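Local coordinates for uncharacterized protein (Thermoplasma acidophilum, PDB 3M4R), which is of unknown function but binds zinc in its N-terminal class II aldolase/adducin-type domain, part of a longer protein that is probably an oxidoreductase, at residues N40-K44 against S114-H120; A121-Y125 against M173-K177; H132-I136 against N206-R210; I136-T142 against V184-L190. All blocks are in the same frame, centred on the assembly; numbering follows the deposited sequence.

Interaction 1 (N40-K44 against S114-H120). With ZN (zinc ion), chain B.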
loop_
_atom_site.group_PDB
_atom_site.type_symbol
_atom_site.label_atom_id
_atom_site.label_comp_id
_atom_site.label_asym_id
_atom_site.label_seq_id
_atom_site.Cartn_x
_atom_site.Cartn_y
_atom_site.Cartn_z
ATOM N N ASN A 40 3.765 2.737 2.799
ATOM C CA ASN A 40 2.493 3.308 3.099
ATOM C C ASN A 40 1.425 2.220 3.133
ATOM O O ASN A 40 1.542 1.182 2.492
ATOM C CB ASN A 40 2.181 4.498 2.150
ATOM C CG ASN A 40 2.805 4.344 0.791
ATOM O OD1 ASN A 40 2.337 3.530 -0.001
ATOM N ND2 ASN A 40 3.895 5.075 0.526
ATOM N N THR A 41 0.433 2.459 3.960
ATOM C CA THR A 41 -0.638 1.566 4.166
ATOM C C THR A 41 -1.961 2.314 4.047
ATOM O O THR A 41 -2.008 3.572 4.126
ATOM C CB THR A 41 -0.549 1.015 5.579
ATOM O OG1 THR A 41 -0.469 2.126 6.505
ATOM C CG2 THR A 41 0.725 0.108 5.711
ATOM N N SER A 42 -3.040 1.538 3.975
ATOM C CA SER A 42 -4.361 2.102 3.831
ATOM C C SER A 42 -5.444 1.113 4.214
ATOM O O SER A 42 -5.218 -0.078 4.239
ATOM C CB SER A 42 -4.591 2.588 2.424
ATOM O OG SER A 42 -4.718 1.521 1.513
ATOM N N VAL A 43 -6.589 1.645 4.598
ATOM C CA VAL A 43 -7.767 0.856 4.830
ATOM C C VAL A 43 -8.968 1.583 4.197
ATOM O O VAL A 43 -9.090 2.792 4.344
ATOM C CB VAL A 43 -7.998 0.604 6.321
ATOM C CG1 VAL A 43 -8.092 1.899 7.082
ATOM C CG2 VAL A 43 -9.216 -0.333 6.524
ATOM N N LYS A 44 -9.804 0.837 3.480
ATOM C CA LYS A 44 -11.058 1.355 2.941
ATOM C C LYS A 44 -12.192 1.179 3.966
ATOM O O LYS A 44 -12.405 0.092 4.522
ATOM C CB LYS A 44 -11.404 0.668 1.627
ATOM C CG LYS A 44 -10.387 0.982 0.528
ATOM C CD LYS A 44 -10.655 0.150 -0.714
ATOM C CE LYS A 44 -9.529 0.341 -1.772
ATOM N NZ LYS A 44 -8.208 -0.260 -1.369
ATOM N N SER A 114 -0.213 10.428 1.376
ATOM C CA SER A 114 0.880 9.793 0.624
ATOM C C SER A 114 0.789 10.106 -0.865
ATOM O O SER A 114 -0.286 9.990 -1.451
ATOM C CB SER A 114 0.803 8.259 0.778
ATOM O OG SER A 114 1.827 7.606 0.006
ATOM N N VAL A 115 1.912 10.492 -1.461
ATOM C CA VAL A 115 2.025 10.604 -2.944
ATOM C C VAL A 115 1.739 9.271 -3.687
ATOM O O VAL A 115 1.467 9.268 -4.908
ATOM C CB VAL A 115 3.388 11.252 -3.409
ATOM C CG1 VAL A 115 3.540 12.649 -2.814
ATOM C CG2 VAL A 115 4.633 10.377 -3.034
ATOM N N GLU A 116 1.709 8.148 -2.955
ATOM C CA GLU A 116 1.370 6.841 -3.549
ATOM C C GLU A 116 -0.046 6.409 -3.322
ATOM O O GLU A 116 -0.360 5.220 -3.490
ATOM C CB GLU A 116 2.338 5.757 -2.993
ATOM C CG GLU A 116 3.763 6.234 -3.168
ATOM C CD GLU A 116 4.797 5.139 -3.223
ATOM O OE1 GLU A 116 5.390 4.874 -2.130
ATOM O OE2 GLU A 116 5.050 4.592 -4.347
ATOM N N THR A 117 -0.931 7.361 -3.004
ATOM C CA THR A 117 -2.292 7.033 -2.646
ATOM C C THR A 117 -3.019 6.251 -3.703
ATOM O O THR A 117 -3.862 5.396 -3.377
ATOM C CB THR A 117 -3.110 8.324 -2.263
ATOM O OG1 THR A 117 -2.588 8.852 -1.030
ATOM C CG2 THR A 117 -4.568 7.993 -2.102
ATOM N N PHE A 118 -2.751 6.539 -4.963
ATOM C CA PHE A 118 -3.466 5.827 -6.027
ATOM C C PHE A 118 -3.117 4.340 -6.122
ATOM O O PHE A 118 -3.953 3.564 -6.571
ATOM C CB PHE A 118 -3.298 6.483 -7.365
ATOM C CG PHE A 118 -4.085 7.772 -7.488
ATOM C CD1 PHE A 118 -5.455 7.740 -7.547
ATOM C CD2 PHE A 118 -3.454 8.989 -7.454
ATOM C CE1 PHE A 118 -6.191 8.920 -7.635
ATOM C CE2 PHE A 118 -4.191 10.184 -7.563
ATOM C CZ PHE A 118 -5.565 10.135 -7.648
ATOM N N LEU A 119 -1.946 3.918 -5.617
ATOM C CA LEU A 119 -1.674 2.447 -5.545
ATOM C C LEU A 119 -2.722 1.757 -4.685
ATOM O O LEU A 119 -3.165 0.598 -4.946
ATOM C CB LEU A 119 -0.291 2.130 -4.961
ATOM C CG LEU A 119 0.953 2.684 -5.652
ATOM C CD1 LEU A 119 2.257 2.301 -4.889
ATOM C CD2 LEU A 119 1.013 2.233 -7.119
ATOM N N HIS A 120 -3.114 2.472 -3.649
ATOM C CA HIS A 120 -4.057 1.970 -2.654
ATOM C C HIS A 120 -5.507 2.006 -3.156
ATOM O O HIS A 120 -6.315 1.028 -2.991
ATOM C CB HIS A 120 -3.886 2.809 -1.403
ATOM C CG HIS A 120 -2.545 2.610 -0.755
ATOM N ND1 HIS A 120 -2.362 1.708 0.278
ATOM C CD2 HIS A 120 -1.331 3.164 -0.998
ATOM C CE1 HIS A 120 -1.081 1.717 0.632
ATOM N NE2 HIS A 120 -0.431 2.591 -0.120
HETATM ZN ZN ZN B . 6.659 3.350 -3.237
HETATM O O HOH W 1 4.021 7.952 1.769
HETATM O O HOH W 2 7.777 4.937 -3.806
#

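Interaction 2 (A121-Y125 against M173-K177)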
loop_
_atom_site.group_PDB
_atom_site.type_symbol
_atom_site.label_atom_id
_atom_site.label_comp_id
_atom_site.label_asym_id
_atom_site.label_seq_id
_atom_site.Cartn_x
_atom_site.Cartn_y
_atom_site.Cartn_z
ATOM N N ALA A 121 -5.857 3.146 -3.722
ATOM C CA ALA A 121 -7.254 3.381 -4.159
ATOM C C ALA A 121 -7.644 2.411 -5.243
ATOM O O ALA A 121 -8.775 1.946 -5.273
ATOM C CB ALA A 121 -7.464 4.867 -4.666
ATOM N N PHE A 122 -6.693 2.100 -6.120
ATOM C CA PHE A 122 -6.944 1.316 -7.318
ATOM C C PHE A 122 -6.839 -0.210 -7.113
ATOM O O PHE A 122 -7.056 -0.935 -8.056
ATOM C CB PHE A 122 -5.981 1.685 -8.429
ATOM C CG PHE A 122 -6.197 3.050 -9.037
ATOM C CD1 PHE A 122 -7.358 3.773 -8.840
ATOM C CD2 PHE A 122 -5.227 3.580 -9.861
ATOM C CE1 PHE A 122 -7.513 5.006 -9.447
ATOM C CE2 PHE A 122 -5.370 4.797 -10.475
ATOM C CZ PHE A 122 -6.510 5.520 -10.264
ATOM N N LEU A 123 -6.568 -0.672 -5.909
ATOM C CA LEU A 123 -6.602 -2.114 -5.615
ATOM C C LEU A 123 -7.837 -2.405 -4.772
ATOM O O LEU A 123 -8.043 -1.780 -3.705
ATOM C CB LEU A 123 -5.342 -2.511 -4.866
ATOM C CG LEU A 123 -4.080 -2.589 -5.732
ATOM C CD1 LEU A 123 -2.822 -2.776 -4.837
ATOM C CD2 LEU A 123 -4.229 -3.700 -6.727
ATOM N N PRO A 124 -8.694 -3.340 -5.243
ATOM C CA PRO A 124 -9.999 -3.482 -4.636
ATOM C C PRO A 124 -10.000 -4.483 -3.499
ATOM O O PRO A 124 -10.752 -5.503 -3.555
ATOM C CB PRO A 124 -10.849 -4.024 -5.803
ATOM C CG PRO A 124 -9.910 -4.876 -6.545
ATOM C CD PRO A 124 -8.612 -4.083 -6.512
ATOM N N TYR A 125 -9.151 -4.225 -2.521
ATOM C CA TYR A 125 -9.132 -4.930 -1.269
ATOM C C TYR A 125 -9.197 -3.889 -0.157
ATOM O O TYR A 125 -8.714 -2.739 -0.296
ATOM C CB TYR A 125 -7.848 -5.761 -1.133
ATOM C CG TYR A 125 -7.927 -7.247 -1.529
ATOM C CD1 TYR A 125 -8.660 -8.152 -0.761
ATOM C CD2 TYR A 125 -7.210 -7.747 -2.624
ATOM C CE1 TYR A 125 -8.748 -9.526 -1.094
ATOM C CE2 TYR A 125 -7.239 -9.127 -2.962
ATOM C CZ TYR A 125 -8.029 -10.019 -2.194
ATOM O OH TYR A 125 -8.102 -11.384 -2.491
HETATM N N MSE A 173 -3.289 -1.157 -11.181
HETATM C CA MSE A 173 -4.698 -1.392 -11.309
HETATM C C MSE A 173 -4.979 -2.472 -12.341
HETATM O O MSE A 173 -5.748 -3.384 -12.084
HETATM C CB MSE A 173 -5.417 -0.111 -11.749
HETATM C CG MSE A 173 -6.916 -0.241 -11.764
HETATM SE SE MSE A 173 -7.768 1.476 -12.213
HETATM C CE MSE A 173 -7.655 1.368 -14.132
ATOM N N ASN A 174 -4.377 -2.340 -13.515
ATOM C CA ASN A 174 -4.673 -3.233 -14.629
ATOM C C ASN A 174 -4.058 -4.643 -14.493
ATOM O O ASN A 174 -4.594 -5.579 -15.059
ATOM C CB ASN A 174 -4.231 -2.610 -15.947
ATOM C CG ASN A 174 -5.006 -1.322 -16.292
ATOM O OD1 ASN A 174 -6.207 -1.154 -15.960
ATOM N ND2 ASN A 174 -4.315 -0.402 -16.970
ATOM N N CYS A 175 -2.985 -4.810 -13.720
ATOM C CA CYS A 175 -2.370 -6.131 -13.610
ATOM C C CYS A 175 -2.954 -6.913 -12.445
ATOM O O CYS A 175 -2.782 -8.109 -12.358
ATOM C CB CYS A 175 -0.858 -6.020 -13.488
ATOM S SG CYS A 175 -0.132 -5.265 -14.941
ATOM N N PHE A 176 -3.660 -6.231 -11.549
ATOM C CA PHE A 176 -4.275 -6.932 -10.449
ATOM C C PHE A 176 -5.178 -8.058 -11.000
ATOM O O PHE A 176 -5.936 -7.828 -11.923
ATOM C CB PHE A 176 -5.079 -5.984 -9.558
ATOM C CG PHE A 176 -5.761 -6.699 -8.450
ATOM C CD1 PHE A 176 -5.048 -7.082 -7.323
ATOM C CD2 PHE A 176 -7.095 -7.090 -8.571
ATOM C CE1 PHE A 176 -5.664 -7.781 -6.286
ATOM C CE2 PHE A 176 -7.725 -7.817 -7.546
ATOM C CZ PHE A 176 -7.007 -8.167 -6.399
ATOM N N LYS A 177 -5.052 -9.274 -10.462
ATOM C CA LYS A 177 -5.992 -10.381 -10.775
ATOM C C LYS A 177 -6.516 -11.026 -9.479
ATOM O O LYS A 177 -5.778 -11.160 -8.492
ATOM C CB LYS A 177 -5.326 -11.449 -11.653
ATOM C CG LYS A 177 -5.041 -11.019 -13.102
#

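Interaction 3 (H132-I136 against N206-R210). With ZN (zinc ion), chain B.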
loop_
_atom_site.group_PDB
_atom_site.type_symbol
_atom_site.label_atom_id
_atom_site.label_comp_id
_atom_site.label_asym_id
_atom_site.label_seq_id
_atom_site.Cartn_x
_atom_site.Cartn_y
_atom_site.Cartn_z
ATOM N N HIS A 132 9.135 -0.622 0.591
ATOM C CA HIS A 132 10.288 -0.613 -0.273
ATOM C C HIS A 132 11.297 -1.621 0.311
ATOM O O HIS A 132 12.466 -1.316 0.492
ATOM C CB HIS A 132 10.872 0.797 -0.378
ATOM C CG HIS A 132 9.918 1.805 -0.952
ATOM N ND1 HIS A 132 10.135 3.160 -0.841
ATOM C CD2 HIS A 132 8.741 1.663 -1.624
ATOM C CE1 HIS A 132 9.135 3.813 -1.417
ATOM N NE2 HIS A 132 8.284 2.930 -1.910
ATOM N N ALA A 133 10.813 -2.826 0.605
ATOM C CA ALA A 133 11.593 -3.846 1.323
ATOM C C ALA A 133 12.935 -4.067 0.646
ATOM O O ALA A 133 12.981 -4.321 -0.556
ATOM C CB ALA A 133 10.820 -5.139 1.373
ATOM N N ASP A 134 14.014 -3.941 1.417
ATOM C CA ASP A 134 15.370 -4.145 0.906
ATOM C C ASP A 134 15.588 -5.455 0.096
ATOM O O ASP A 134 16.137 -5.415 -0.991
ATOM C CB ASP A 134 16.386 -4.073 2.050
ATOM C CG ASP A 134 17.809 -4.090 1.543
ATOM O OD1 ASP A 134 18.161 -3.104 0.847
ATOM O OD2 ASP A 134 18.552 -5.086 1.809
ATOM N N ALA A 135 15.165 -6.593 0.628
ATOM C CA ALA A 135 15.299 -7.864 -0.075
ATOM C C ALA A 135 14.498 -7.904 -1.394
ATOM O O ALA A 135 14.857 -8.622 -2.325
ATOM C CB ALA A 135 14.884 -9.031 0.831
ATOM N N ILE A 136 13.422 -7.139 -1.482
ATOM C CA ILE A 136 12.668 -7.065 -2.742
ATOM C C ILE A 136 13.438 -6.235 -3.770
ATOM O O ILE A 136 13.459 -6.570 -4.966
ATOM C CB ILE A 136 11.266 -6.514 -2.530
ATOM C CG1 ILE A 136 10.390 -7.561 -1.817
ATOM C CG2 ILE A 136 10.645 -6.082 -3.856
ATOM C CD1 ILE A 136 10.056 -8.851 -2.622
ATOM N N ASN A 206 5.504 -13.244 4.147
ATOM C CA ASN A 206 5.757 -14.479 3.383
ATOM C C ASN A 206 6.552 -14.178 2.124
ATOM O O ASN A 206 7.574 -14.808 1.883
ATOM C CB ASN A 206 4.431 -15.200 3.078
ATOM C CG ASN A 206 3.958 -16.047 4.256
ATOM O OD1 ASN A 206 4.792 -16.655 4.946
ATOM N ND2 ASN A 206 2.648 -16.121 4.482
ATOM N N ILE A 207 6.164 -13.139 1.389
ATOM C CA ILE A 207 6.858 -12.788 0.146
ATOM C C ILE A 207 8.249 -12.225 0.371
ATOM O O ILE A 207 9.218 -12.648 -0.292
ATOM C CB ILE A 207 6.050 -11.817 -0.704
ATOM C CG1 ILE A 207 4.838 -12.550 -1.313
ATOM C CG2 ILE A 207 6.922 -11.180 -1.791
ATOM C CD1 ILE A 207 3.700 -11.595 -1.666
ATOM N N VAL A 208 8.396 -11.316 1.319
ATOM C CA VAL A 208 9.698 -10.701 1.517
ATOM C C VAL A 208 10.670 -11.752 2.061
ATOM O O VAL A 208 11.814 -11.803 1.643
ATOM C CB VAL A 208 9.632 -9.496 2.466
ATOM C CG1 VAL A 208 11.009 -9.022 2.829
ATOM C CG2 VAL A 208 8.800 -8.339 1.806
ATOM N N SER A 209 10.191 -12.591 2.976
ATOM C CA SER A 209 11.043 -13.567 3.639
ATOM C C SER A 209 11.513 -14.609 2.627
ATOM O O SER A 209 12.638 -15.073 2.717
ATOM C CB SER A 209 10.367 -14.178 4.883
ATOM O OG SER A 209 9.395 -15.160 4.567
ATOM N N ARG A 210 10.675 -14.914 1.638
ATOM C CA ARG A 210 11.076 -15.735 0.500
ATOM C C ARG A 210 12.153 -15.073 -0.365
ATOM O O ARG A 210 13.104 -15.744 -0.812
ATOM C CB ARG A 210 9.873 -16.176 -0.344
ATOM C CG ARG A 210 8.934 -17.100 0.424
ATOM C CD ARG A 210 7.605 -17.363 -0.284
ATOM N NE ARG A 210 7.753 -18.415 -1.284
ATOM C CZ ARG A 210 6.746 -19.079 -1.850
ATOM N NH1 ARG A 210 6.995 -20.010 -2.759
ATOM N NH2 ARG A 210 5.482 -18.804 -1.530
HETATM ZN ZN ZN B . 6.659 3.350 -3.237
HETATM O O HOH W 2 7.777 4.937 -3.806
#

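Interaction 4 (I136-T142 against V184-L190). With ZN (zinc ion), chain B.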
loop_
_atom_site.group_PDB
_atom_site.type_symbol
_atom_site.label_atom_id
_atom_site.label_comp_id
_atom_site.label_asym_id
_atom_site.label_seq_id
_atom_site.Cartn_x
_atom_site.Cartn_y
_atom_site.Cartn_z
ATOM N N ILE A 136 13.422 -7.139 -1.482
ATOM C CA ILE A 136 12.668 -7.065 -2.742
ATOM C C ILE A 136 13.438 -6.235 -3.770
ATOM O O ILE A 136 13.459 -6.570 -4.966
ATOM C CB ILE A 136 11.266 -6.514 -2.530
ATOM C CG1 ILE A 136 10.390 -7.561 -1.817
ATOM C CG2 ILE A 136 10.645 -6.082 -3.856
ATOM C CD1 ILE A 136 10.056 -8.851 -2.622
ATOM N N LEU A 137 14.073 -5.165 -3.307
ATOM C CA LEU A 137 14.888 -4.332 -4.165
ATOM C C LEU A 137 16.070 -5.135 -4.699
ATOM O O LEU A 137 16.363 -5.051 -5.882
ATOM C CB LEU A 137 15.382 -3.082 -3.419
ATOM C CG LEU A 137 14.419 -1.901 -3.147
ATOM C CD1 LEU A 137 15.172 -0.765 -2.397
ATOM C CD2 LEU A 137 13.811 -1.348 -4.440
ATOM N N SER A 138 16.710 -5.936 -3.837
ATOM C CA SER A 138 17.833 -6.778 -4.241
ATOM C C SER A 138 17.463 -7.808 -5.290
ATOM O O SER A 138 18.139 -7.920 -6.298
ATOM C CB SER A 138 18.408 -7.564 -3.065
ATOM O OG SER A 138 18.985 -6.711 -2.102
ATOM N N ILE A 139 16.399 -8.572 -5.041
ATOM C CA ILE A 139 16.022 -9.628 -5.968
ATOM C C ILE A 139 15.577 -9.058 -7.301
ATOM O O ILE A 139 15.866 -9.633 -8.346
ATOM C CB ILE A 139 14.956 -10.616 -5.396
ATOM C CG1 ILE A 139 15.132 -11.982 -6.079
ATOM C CG2 ILE A 139 13.545 -10.085 -5.596
ATOM C CD1 ILE A 139 14.302 -13.095 -5.501
ATOM N N THR A 140 14.905 -7.917 -7.276
ATOM C CA THR A 140 14.412 -7.317 -8.507
ATOM C C THR A 140 15.510 -6.549 -9.238
ATOM O O THR A 140 15.353 -6.234 -10.407
ATOM C CB THR A 140 13.177 -6.468 -8.268
ATOM O OG1 THR A 140 13.470 -5.388 -7.370
ATOM C CG2 THR A 140 12.054 -7.341 -7.689
ATOM N N ASN A 141 16.619 -6.273 -8.556
ATOM C CA ASN A 141 17.769 -5.618 -9.181
ATOM C C ASN A 141 18.785 -6.595 -9.788
ATOM O O ASN A 141 19.771 -6.151 -10.319
ATOM C CB ASN A 141 18.487 -4.675 -8.197
ATOM C CG ASN A 141 17.948 -3.283 -8.257
ATOM O OD1 ASN A 141 18.057 -2.617 -9.283
ATOM N ND2 ASN A 141 17.328 -2.834 -7.175
ATOM N N THR A 142 18.534 -7.905 -9.690
ATOM C CA THR A 142 19.310 -8.935 -10.386
ATOM C C THR A 142 18.782 -9.071 -11.810
ATOM O O THR A 142 17.751 -8.505 -12.150
ATOM C CB THR A 142 19.162 -10.346 -9.744
ATOM O OG1 THR A 142 17.844 -10.856 -9.992
ATOM C CG2 THR A 142 19.444 -10.345 -8.238
ATOM N N VAL A 184 4.665 -7.344 -7.178
ATOM C CA VAL A 184 6.078 -7.020 -6.984
ATOM C C VAL A 184 6.455 -5.948 -7.988
ATOM O O VAL A 184 6.194 -6.098 -9.167
ATOM C CB VAL A 184 6.962 -8.235 -7.213
ATOM C CG1 VAL A 184 8.465 -7.850 -7.084
ATOM C CG2 VAL A 184 6.580 -9.322 -6.218
ATOM N N LEU A 185 7.043 -4.863 -7.507
ATOM C CA LEU A 185 7.367 -3.710 -8.368
ATOM C C LEU A 185 8.882 -3.649 -8.454
ATOM O O LEU A 185 9.552 -3.248 -7.493
ATOM C CB LEU A 185 6.775 -2.415 -7.771
ATOM C CG LEU A 185 5.274 -2.365 -7.394
ATOM C CD1 LEU A 185 4.880 -0.977 -6.778
ATOM C CD2 LEU A 185 4.388 -2.719 -8.568
ATOM N N ARG A 186 9.449 -4.094 -9.579
ATOM C CA ARG A 186 10.890 -4.162 -9.685
ATOM C C ARG A 186 11.526 -2.804 -9.468
ATOM O O ARG A 186 11.044 -1.804 -9.972
ATOM C CB ARG A 186 11.341 -4.767 -11.019
ATOM C CG ARG A 186 10.870 -6.205 -11.177
ATOM C CD ARG A 186 11.484 -6.880 -12.407
ATOM N NE ARG A 186 12.893 -7.171 -12.210
ATOM C CZ ARG A 186 13.529 -8.220 -12.722
ATOM N NH1 ARG A 186 14.815 -8.363 -12.483
ATOM N NH2 ARG A 186 12.883 -9.129 -13.448
ATOM N N LYS A 187 12.601 -2.810 -8.685
ATOM C CA LYS A 187 13.369 -1.615 -8.323
ATOM C C LYS A 187 12.593 -0.571 -7.541
ATOM O O LYS A 187 12.963 0.615 -7.581
ATOM C CB LYS A 187 14.005 -0.969 -9.554
ATOM C CG LYS A 187 14.755 -1.929 -10.428
ATOM C CD LYS A 187 15.812 -1.216 -11.331
ATOM C CE LYS A 187 16.451 -2.206 -12.284
ATOM N NZ LYS A 187 16.552 -1.593 -13.636
ATOM N N HIS A 188 11.507 -1.010 -6.874
ATOM C CA HIS A 188 10.630 -0.143 -6.094
ATOM C C HIS A 188 10.234 -0.846 -4.801
ATOM O O HIS A 188 10.598 -0.397 -3.737
ATOM C CB HIS A 188 9.376 0.218 -6.908
ATOM C CG HIS A 188 8.445 1.194 -6.231
ATOM N ND1 HIS A 188 7.332 1.704 -6.870
ATOM C CD2 HIS A 188 8.447 1.748 -4.987
ATOM C CE1 HIS A 188 6.668 2.491 -6.039
ATOM N NE2 HIS A 188 7.334 2.559 -4.897
ATOM N N GLY A 189 9.465 -1.927 -4.882
ATOM C CA GLY A 189 9.048 -2.605 -3.666
ATOM C C GLY A 189 7.942 -3.598 -3.909
ATOM O O GLY A 189 7.903 -4.279 -4.947
ATOM N N LEU A 190 7.030 -3.663 -2.942
ATOM C CA LEU A 190 6.000 -4.672 -2.920
ATOM C C LEU A 190 4.671 -4.086 -2.519
ATOM O O LEU A 190 4.601 -3.226 -1.633
ATOM C CB LEU A 190 6.379 -5.744 -1.918
ATOM C CG LEU A 190 5.397 -6.904 -1.683
ATOM C CD1 LEU A 190 5.178 -7.790 -2.941
ATOM C CD2 LEU A 190 6.014 -7.777 -0.581
HETATM ZN ZN ZN B . 6.659 3.350 -3.237
HETATM O O HOH W 2 7.777 4.937 -3.806
#

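Interaction 1 (N40-K44 against S114-H120)
A buried imidazole is tolerated best when both of its nitrogens are bonded, and His120 illustrates the rule. NE2 of His120 donates to Asn40 OD1 (2.9 Å) in a nearly straight hydrogen bond, while the ring's ND1 lies 2.7 Å from Ser42 OG, a bond in which either group could be the donor. Asn40 and Ser42 are alternate residues of strand 40-48, so their side chains leave the same face and meet the edge of one ring; between them, Thr41 CA sits 3.6 Å from His120 CE1. Asn40 is fully employed as well: with OD1 taken by the imidazole, Asn40 ND2 donates to Glu116 OE1 at 3.1 Å and to a water that also bonds Ser114 OG. Ser114 OG accepts from Glu116 N (3.0 Å), which makes an ST turn in the loop that leads into the helical segment. At the far end of the strand segment, Lys44 NZ donates to His120 O (2.8 Å) and also to the carbonyls of Tyr125 and Leu123. Glu116 holds the zinc ion through OE1 and OE2, both at 2.3 Å, and His130, His132 and His188 complete the protein ligands. The chain from Ser42 through His120 and Asn40 to Glu116 is therefore a second-shell network: it ties a carboxylate ligand to the sheet and probably helps to hold its orientation.

Interaction 2 (A121-Y125 against M173-K177)
A Met-aromatic contact is the striking feature here: SE of Met173, modelled as selenomethionine, lies 4.0 Å from the centroid of the Phe122 ring and only 17° off its normal. The same two residues also touch near their backbones, with Phe122 CB 3.8 Å from Met173 CB, where the two segments' backbones come nearest (Phe122 CA to Met173 CA 5.3 Å). The second half of the contact gathers round Phe176, where the chain leaves helical geometry after helix 166-175. Pro124, the centre of an inverse gamma turn, sets its CD over the face of the Phe176 ring, 4.1 Å from the centroid, as a CH-pi contact. Leu123 CD2 approaches Phe176 CD1 to 3.5 Å, and Tyr125 meets the ring rim to rim, its CE2 3.6 Å from Phe176 CZ, with the planes almost perpendicular. No hydrogen bond joins the segments, so van der Waals, CH-pi and Met-aromatic contacts hold them. Phe193 extends the aromatic cluster, meeting both Phe176 and Tyr125, and Phe118 adjoins Phe122. This Met-aromatic and CH-pi cluster joins the end of helix 166-175 to the connection between helix 117-121 and strand 127-131 of the AraD-like aldolase domain.

Interaction 3 (H132-I136 against N206-R210)
Metal coordination and apolar packing divide this short region between them. On the metal side, His132 NE2 binds the zinc ion at 2.1 Å; its side chain takes no part in the contact with 206-210. One residue further on, Ala133 occupies the N-cap position of helix 134-140, and from here the interaction is purely apolar. Val208 is the central residue of the facing helix: its CG2 lies 3.8 Å from Ala133 CB and 4.0 Å from Ile136 CG1, and its CG1 is 4.4 Å from Ala135 CB. Ile136 CD1 adds a contact with Ile207 CG2 at 4.0 Å. The backbones come nearest at Ile136 CA and Val208 CA, 6.3 Å apart, beside two small alanines, and no hydrogen bond crosses. The start of helix 134-140 thus rests on the long helix 197-215, where Ala211 extends the contact to Ala135 and Ile136, while Ile207 and Val208 also pack on Leu190 of strand 189-194 and Leu33 closes over Ala133 and Val208.

Interaction 4 (I136-T142 against V184-L190)
Thr140 lays its methyl against Val184, CG2 to CG1 at 3.7 Å, and turns its hydroxyl to polar work. Thr140 OG1 donates to Ile136 O (2.7 Å) one helical turn back and accepts from Lys187 N (3.0 Å, nearly linear), so one side chain ties the end of helix 134-140 to the connection between strands 182-185 and 189-194. Arg186 strengthens the join: its NH1 and NE both donate to Thr140 O, at 3.0 and 3.2 Å, meeting a carbonyl at the helix C-terminus, while its NH2 bonds Leu144 O and Ser146 OG beyond. Van der Waals contacts flank these bonds. Ile136 CG2 lies 3.5 Å from Gly189 O and 4.3 Å from Val184 CG1, and Leu137 CD2 packs on the loop backbone, 3.4 Å from both Lys187 C and His188 N. Lys187 has positive phi within the tight reversal. Next to it, His188 and Gly189 both face Leu185 in a classic beta bulge; at Gly189's backbone angles a side chain would strike the preceding carbonyl oxygen. His188 directs its CB away from the helix, and its NE2 binds the zinc ion at 2.0 Å. A bulged beta hairpin thus carries the last histidine of a site with three histidines, one glutamate and a water, as in AraD-like class II aldolases such as L-fuculose-1-phosphate aldolase.

Overall arrangement
Three of the four contacts converge on one zinc ion, yet each supplies its ligand in a different setting. Interaction 1, nearest the centre of the chain but only partly buried, is a polar network behind a carboxylate. Interactions 3 and 4 are both buried, share Ile136 and helix 134-140, and lie with centres about 8 Å apart; interaction 4 mixes apolar contacts with hydrogen bonds at a helix end. Interaction 2, also partly buried and largely aromatic, supplies no metal ligand, but meets interaction 1 where Lys44 NZ approaches Tyr125 O (2.7 Å). Polar bonding thus concentrates behind a ligand and at a helix terminus, whereas apolar packing joins helix to helix in interaction 3 and helix end to loop in interaction 2.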